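Local coordinates for protein transcriptional regulator, MarR family (Silicibacter pomeroyi DSS-3, PDB 3BJ6) that probably binds DNA as a transcription factor of the MarR family, a helix-turn-helix group of regulators that work as dimers, at the interface of chains A and B. Sequence-based numbering; all coordinates share one arbitrary frame. Chains: chain A/B, Transcriptional regulator, MarR family.

Contacts 1 and 2 are patches of one two-fold symmetric interface between chains A and B, their C-alpha centres about 21 Å apart. In both, helix 5-16 of one chain packs against the end of helix 102-123 and the start of helix 128-151 of the other. Roles swap: A:Thr8, A:Leu11, B:Ser123 and B:Leu131 of contact 1 return in contact 2 as B:Thr8, B:Leu11, A:Ser123 and A:Leu131. Contact 1 adds the middle of A helix 128-151, contact 2 the N-terminal end of B helix 5-16 and the loop residue before it. Such intertwined terminal helices are the usual dimerisation region of MarR proteins and probably hold the DNA-binding lobes together.

Contact 1: the interface of chains A and B. Residues chain A 8, 11, 137, 141; chain B 119, 122-123, 131, 134.
The ring of B:Phe122 carries a leucine methyl on one face: A:Leu141 CD2 sits over its centre, 3.6 Å from the centroid, in a CH-pi contact. On B:Tyr134 the methyl is A:Val137 CG1, displaced toward the rim and nearest ring atom CG at 3.5 Å. This is the helical dimer interface of a MarR-family regulator, where A helices 5-16 and 128-151 meet B helices 102-123 and 128-151. A:Leu141 serves both rings with its two branches; while CD2 covers the phenylalanine, CD1 reaches the phenol end of the tyrosine, 3.5 Å from CZ. The leucine side chain runs at about a right angle to B:Phe122 but slants across B:Tyr134. With CG anti to the backbone N (chi1 170°), B:Phe122 sends its ring toward A helix 128-151, and its CE1 rim comes up to the backbone N of A:Leu141.

A:Leu11 arrives from helix 5-16 and forks likewise. Its CD2 packs 3.8 Å from B:Phe122 CD2 and 3.9 Å from B:Leu119 CD2, and its CD1 lies off the rim near B:Tyr134 CD2, on the same side of the ring as A:Val137 CG1. The CD2 methyl also touches the hydroxyl OG of B:Ser123. That hydroxyl is tied back to its own helix by a 2.8 Å hydrogen bond from OG to B:Leu119 O, approaching from above the carbonyl plane, which fixes its rotation beside the leucine. B:Leu131 meets A:Val137 at about a right angle, its CD2 4.0 Å from CG1.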
ATOM      1  N   THR A   8     -11.263 -10.598 -13.622  1.00 17.88           N
ATOM      2  CA  THR A   8     -10.781  -9.224 -13.392  1.00 18.91           C
ATOM      3  C   THR A   8     -11.493  -8.569 -12.196  1.00 18.68           C
ATOM      4  O   THR A   8     -10.903  -7.743 -11.503  1.00 18.59           O
ATOM      5  CB  THR A   8     -10.865  -8.318 -14.666  1.00 19.37           C
ATOM      6  OG1 THR A   8     -12.219  -8.243 -15.103  1.00 20.53           O
ATOM      7  CG2 THR A   8     -10.046  -8.886 -15.775  1.00 17.61           C
ATOM      8  N   LEU A  11      -9.504 -10.007  -9.335  1.00 16.10           N
ATOM      9  CA  LEU A  11      -8.184  -9.384  -9.266  1.00 15.41           C
ATOM     10  C   LEU A  11      -8.327  -7.941  -8.786  1.00 15.35           C
ATOM     11  O   LEU A  11      -7.533  -7.476  -7.955  1.00 15.41           O
ATOM     12  CB  LEU A  11      -7.470  -9.438 -10.630  1.00 14.90           C
ATOM     13  CG  LEU A  11      -6.052  -8.805 -10.669  1.00 15.17           C
ATOM     14  CD1 LEU A  11      -5.152  -9.494  -9.630  1.00 15.67           C
ATOM     15  CD2 LEU A  11      -5.451  -8.928 -12.048  1.00 14.42           C
ATOM     16  N   VAL A 137       2.841 -13.052  -8.670  1.00 17.65           N
ATOM     17  CA  VAL A 137       1.811 -12.098  -9.114  1.00 17.48           C
ATOM     18  C   VAL A 137       2.021 -10.726  -8.453  1.00 18.04           C
ATOM     19  O   VAL A 137       1.934  -9.703  -9.129  1.00 18.03           O
ATOM     20  CB  VAL A 137       0.378 -12.662  -8.893  1.00 17.75           C
ATOM     21  CG1 VAL A 137      -0.705 -11.619  -9.289  1.00 16.12           C
ATOM     22  CG2 VAL A 137       0.200 -13.960  -9.701  1.00 15.28           C
ATOM     23  N   LEU A 141       2.539  -7.613 -10.797  1.00 17.69           N
ATOM     24  CA  LEU A 141       1.673  -6.445 -10.695  1.00 17.58           C
ATOM     25  C   LEU A 141       2.422  -5.155 -10.447  1.00 17.77           C
ATOM     26  O   LEU A 141       2.079  -4.127 -11.028  1.00 18.40           O
ATOM     27  CB  LEU A 141       0.628  -6.597  -9.576  1.00 16.96           C
ATOM     28  CG  LEU A 141      -0.606  -7.459  -9.884  1.00 17.79           C
ATOM     29  CD1 LEU A 141      -1.360  -7.638  -8.588  1.00 17.16           C
ATOM     30  CD2 LEU A 141      -1.513  -6.845 -10.993  1.00 14.91           C
TER
ATOM     31  N   LEU B 119      -6.517  -4.824 -16.608  1.00 19.68           N
ATOM     32  CA  LEU B 119      -6.382  -5.996 -15.721  1.00 20.43           C
ATOM     33  C   LEU B 119      -6.516  -7.308 -16.494  1.00 20.25           C
ATOM     34  O   LEU B 119      -5.821  -8.286 -16.183  1.00 20.16           O
ATOM     35  CB  LEU B 119      -7.394  -5.962 -14.579  1.00 20.06           C
ATOM     36  CG  LEU B 119      -7.063  -5.016 -13.423  1.00 21.71           C
ATOM     37  CD1 LEU B 119      -8.033  -5.358 -12.277  1.00 21.01           C
ATOM     38  CD2 LEU B 119      -5.583  -5.171 -12.981  1.00 20.59           C
ATOM     39  N   PHE B 122      -3.179  -7.926 -18.179  1.00 18.79           N
ATOM     40  CA  PHE B 122      -2.250  -8.441 -17.200  1.00 18.06           C
ATOM     41  C   PHE B 122      -2.549  -9.922 -16.938  1.00 18.22           C
ATOM     42  O   PHE B 122      -1.639 -10.759 -16.923  1.00 18.71           O
ATOM     43  CB  PHE B 122      -2.322  -7.648 -15.884  1.00 17.68           C
ATOM     44  CG  PHE B 122      -1.536  -8.305 -14.769  1.00 17.87           C
ATOM     45  CD1 PHE B 122      -0.158  -8.091 -14.661  1.00 18.64           C
ATOM     46  CD2 PHE B 122      -2.146  -9.185 -13.880  1.00 18.15           C
ATOM     47  CE1 PHE B 122       0.610  -8.719 -13.669  1.00 17.19           C
ATOM     48  CE2 PHE B 122      -1.375  -9.858 -12.872  1.00 17.71           C
ATOM     49  CZ  PHE B 122       0.001  -9.605 -12.779  1.00 19.12           C
ATOM     50  N   SER B 123      -3.823 -10.242 -16.731  1.00 17.79           N
ATOM     51  CA  SER B 123      -4.240 -11.598 -16.330  1.00 18.24           C
ATOM     52  C   SER B 123      -3.909 -12.677 -17.377  1.00 18.76           C
ATOM     53  O   SER B 123      -3.718 -13.863 -17.025  1.00 18.11           O
ATOM     54  CB  SER B 123      -5.747 -11.630 -16.038  1.00 17.81           C
ATOM     55  OG  SER B 123      -6.064 -10.798 -14.944  1.00 19.01           O
ATOM     56  N   LEU B 131      -3.782 -16.599 -10.298  1.00 16.87           N
ATOM     57  CA  LEU B 131      -4.486 -15.380  -9.867  1.00 17.61           C
ATOM     58  C   LEU B 131      -5.396 -15.608  -8.664  1.00 18.08           C
ATOM     59  O   LEU B 131      -5.530 -14.727  -7.804  1.00 17.54           O
ATOM     60  CB  LEU B 131      -5.248 -14.724 -11.019  1.00 17.26           C
ATOM     61  CG  LEU B 131      -4.345 -14.399 -12.204  1.00 17.29           C
ATOM     62  CD1 LEU B 131      -5.207 -14.031 -13.413  1.00 18.80           C
ATOM     63  CD2 LEU B 131      -3.352 -13.267 -11.824  1.00 20.44           C
ATOM     64  N   TYR B 134      -3.188 -15.645  -5.696  1.00 17.46           N
ATOM     65  CA  TYR B 134      -2.890 -14.272  -5.344  1.00 17.65           C
ATOM     66  C   TYR B 134      -4.036 -13.628  -4.522  1.00 17.52           C
ATOM     67  O   TYR B 134      -3.816 -13.060  -3.450  1.00 17.38           O
ATOM     68  CB  TYR B 134      -2.576 -13.422  -6.594  1.00 17.44           C
ATOM     69  CG  TYR B 134      -2.295 -11.989  -6.234  1.00 18.18           C
ATOM     70  CD1 TYR B 134      -1.059 -11.620  -5.670  1.00 18.56           C
ATOM     71  CD2 TYR B 134      -3.260 -10.977  -6.450  1.00 19.55           C
ATOM     72  CE1 TYR B 134      -0.799 -10.297  -5.309  1.00 19.83           C
ATOM     73  CE2 TYR B 134      -2.985  -9.631  -6.077  1.00 18.76           C
ATOM     74  CZ  TYR B 134      -1.773  -9.313  -5.494  1.00 21.36           C
ATOM     75  OH  TYR B 134      -1.460  -7.999  -5.143  1.00 20.23           O
TER

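Contact 2: the interface of chains A and B. Residues chain A 116, 120, 123, 128, 131; chain B 4, 7-8, 11.
B:Glu7 and A:Leu131 cross at about a right angle, the carboxylate of the glutamate passing the CD1 branch of the leucine with OE1 3.8 Å from that methyl. The glutamate stretches out beyond CG (chi2 -166°), which carries its carboxylate from B helix 5-16 to the first turn of A helix 128-151. There OE1 lies 3.3 Å from CB of A:Ser128, the residue that opens that helix, so the acid sits near a helix N-terminus whose dipole might favour its negative charge. With an alanine here, the start of A helix 128-151 would probably lose the carboxylate packed against A:Ser128, and the CD1 methyl of A:Leu131 would lose a neighbour across this MarR-type dimer interface.

B:Met4, in the loop just ahead of B helix 5-16, and B:Thr8 within that helix both face A helix 102-123. B:Met4, a selenomethionine, is bent at both chi2 and chi3, and this folding brings its terminal methyl CE to 3.5 Å from CB of A:Ser123. B:Thr8 points its methyl at the backbone of A:Ala120, CG2 standing 3.6 Å from CA. Its chi1 of 59° puts CG2 on that side and turns OG1 back toward its own chain, to a weak hydrogen bond with B:Met4 O. The selenium of A:Met116, also a selenomethionine, borders the same threonine, SE lying 3.9 Å from its carbonyl O.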
HETATM    1  N   MSE A 116       9.667 -12.847  11.161  1.00 18.07           N
HETATM    2  CA  MSE A 116       9.770 -14.053  10.347  1.00 18.54           C
HETATM    3  C   MSE A 116       9.064 -15.245  10.968  1.00 18.35           C
HETATM    4  O   MSE A 116       8.483 -16.074  10.248  1.00 18.05           O
HETATM    5  CB  MSE A 116      11.239 -14.357  10.057  1.00 18.87           C
HETATM    6  CG  MSE A 116      11.914 -13.219   9.200  1.00 22.83           C
HETATM    7 SE   MSE A 116      11.117 -12.840   7.415  0.45 24.64          SE
HETATM    8  CE  MSE A 116       9.780 -11.552   8.089  1.00 27.15           C
ATOM      9  N   ALA A 120       6.039 -17.246   9.220  1.00 18.99           N
ATOM     10  CA  ALA A 120       5.993 -18.719   9.138  1.00 18.78           C
ATOM     11  C   ALA A 120       4.678 -19.278   9.649  1.00 19.36           C
ATOM     12  O   ALA A 120       4.126 -20.203   9.076  1.00 18.76           O
ATOM     13  CB  ALA A 120       7.195 -19.354   9.902  1.00 18.62           C
ATOM     14  N   SER A 123       2.267 -18.696   6.944  1.00 17.45           N
ATOM     15  CA  SER A 123       2.547 -19.549   5.772  1.00 17.65           C
ATOM     16  C   SER A 123       2.066 -20.990   5.964  1.00 18.45           C
ATOM     17  O   SER A 123       1.728 -21.668   4.990  1.00 18.49           O
ATOM     18  CB  SER A 123       4.046 -19.539   5.473  1.00 17.17           C
ATOM     19  OG  SER A 123       4.437 -18.221   5.141  1.00 18.30           O
ATOM     20  N   SER A 128       3.180 -24.156  -0.399  1.00 16.51           N
ATOM     21  CA  SER A 128       4.246 -23.334  -0.919  1.00 16.88           C
ATOM     22  C   SER A 128       3.903 -22.883  -2.350  1.00 17.69           C
ATOM     23  O   SER A 128       4.357 -21.823  -2.759  1.00 18.07           O
ATOM     24  CB  SER A 128       5.599 -24.072  -0.901  1.00 16.95           C
ATOM     25  OG  SER A 128       5.523 -25.304  -1.578  1.00 16.51           O
ATOM     26  N   LEU A 131       1.804 -19.717  -2.053  1.00 16.09           N
ATOM     27  CA  LEU A 131       2.634 -18.575  -1.657  1.00 16.66           C
ATOM     28  C   LEU A 131       3.564 -18.107  -2.755  1.00 17.55           C
ATOM     29  O   LEU A 131       3.819 -16.911  -2.885  1.00 17.43           O
ATOM     30  CB  LEU A 131       3.409 -18.852  -0.367  1.00 16.10           C
ATOM     31  CG  LEU A 131       2.501 -19.151   0.833  1.00 16.90           C
ATOM     32  CD1 LEU A 131       3.315 -19.697   1.983  1.00 16.50           C
ATOM     33  CD2 LEU A 131       1.715 -17.885   1.264  1.00 19.50           C
TER
HETATM   34  N   MSE B   4      11.713 -23.176   7.099  1.00 30.44           N
HETATM   35  CA  MSE B   4      10.773 -22.198   6.538  1.00 29.20           C
HETATM   36  C   MSE B   4      11.441 -20.932   6.024  1.00 27.66           C
HETATM   37  O   MSE B   4      10.781 -20.111   5.411  1.00 27.27           O
HETATM   38  CB  MSE B   4       9.710 -21.832   7.570  1.00 29.54           C
HETATM   39  CG  MSE B   4       8.774 -22.984   7.842  1.00 30.54           C
HETATM   40 SE   MSE B   4       7.715 -23.384   6.262  0.60 36.64          SE
HETATM   41  CE  MSE B   4       6.757 -21.664   6.106  1.00 24.87           C
ATOM     42  N   GLU B   7      10.926 -19.815   2.369  1.00 20.31           N
ATOM     43  CA  GLU B   7       9.556 -19.369   2.133  1.00 21.22           C
ATOM     44  C   GLU B   7       9.220 -18.037   2.794  1.00 20.23           C
ATOM     45  O   GLU B   7       8.485 -17.245   2.206  1.00 20.72           O
ATOM     46  CB  GLU B   7       8.524 -20.430   2.568  1.00 21.41           C
ATOM     47  CG  GLU B   7       8.600 -21.725   1.746  1.00 23.22           C
ATOM     48  CD  GLU B   7       7.372 -22.587   1.973  1.00 26.24           C
ATOM     49  OE1 GLU B   7       6.269 -22.096   1.654  1.00 26.61           O
ATOM     50  OE2 GLU B   7       7.503 -23.738   2.469  1.00 25.27           O
ATOM     51  N   THR B   8       9.689 -17.812   4.022  1.00 19.43           N
ATOM     52  CA  THR B   8       9.393 -16.548   4.694  1.00 20.41           C
ATOM     53  C   THR B   8      10.224 -15.392   4.098  1.00 20.13           C
ATOM     54  O   THR B   8       9.745 -14.245   4.052  1.00 19.64           O
ATOM     55  CB  THR B   8       9.536 -16.623   6.233  1.00 20.98           C
ATOM     56  OG1 THR B   8      10.870 -17.005   6.556  1.00 22.31           O
ATOM     57  CG2 THR B   8       8.580 -17.649   6.803  1.00 20.81           C
ATOM     58  N   LEU B  11       8.206 -14.565   1.036  1.00 16.70           N
ATOM     59  CA  LEU B  11       6.957 -13.901   1.404  1.00 16.34           C
ATOM     60  C   LEU B  11       7.263 -12.499   1.914  1.00 16.24           C
ATOM     61  O   LEU B  11       6.544 -11.551   1.584  1.00 16.18           O
ATOM     62  CB  LEU B  11       6.171 -14.706   2.443  1.00 16.07           C
ATOM     63  CG  LEU B  11       4.852 -14.070   2.963  1.00 16.97           C
ATOM     64  CD1 LEU B  11       3.900 -13.847   1.751  1.00 15.50           C
ATOM     65  CD2 LEU B  11       4.185 -14.947   3.985  1.00 14.34           C
TER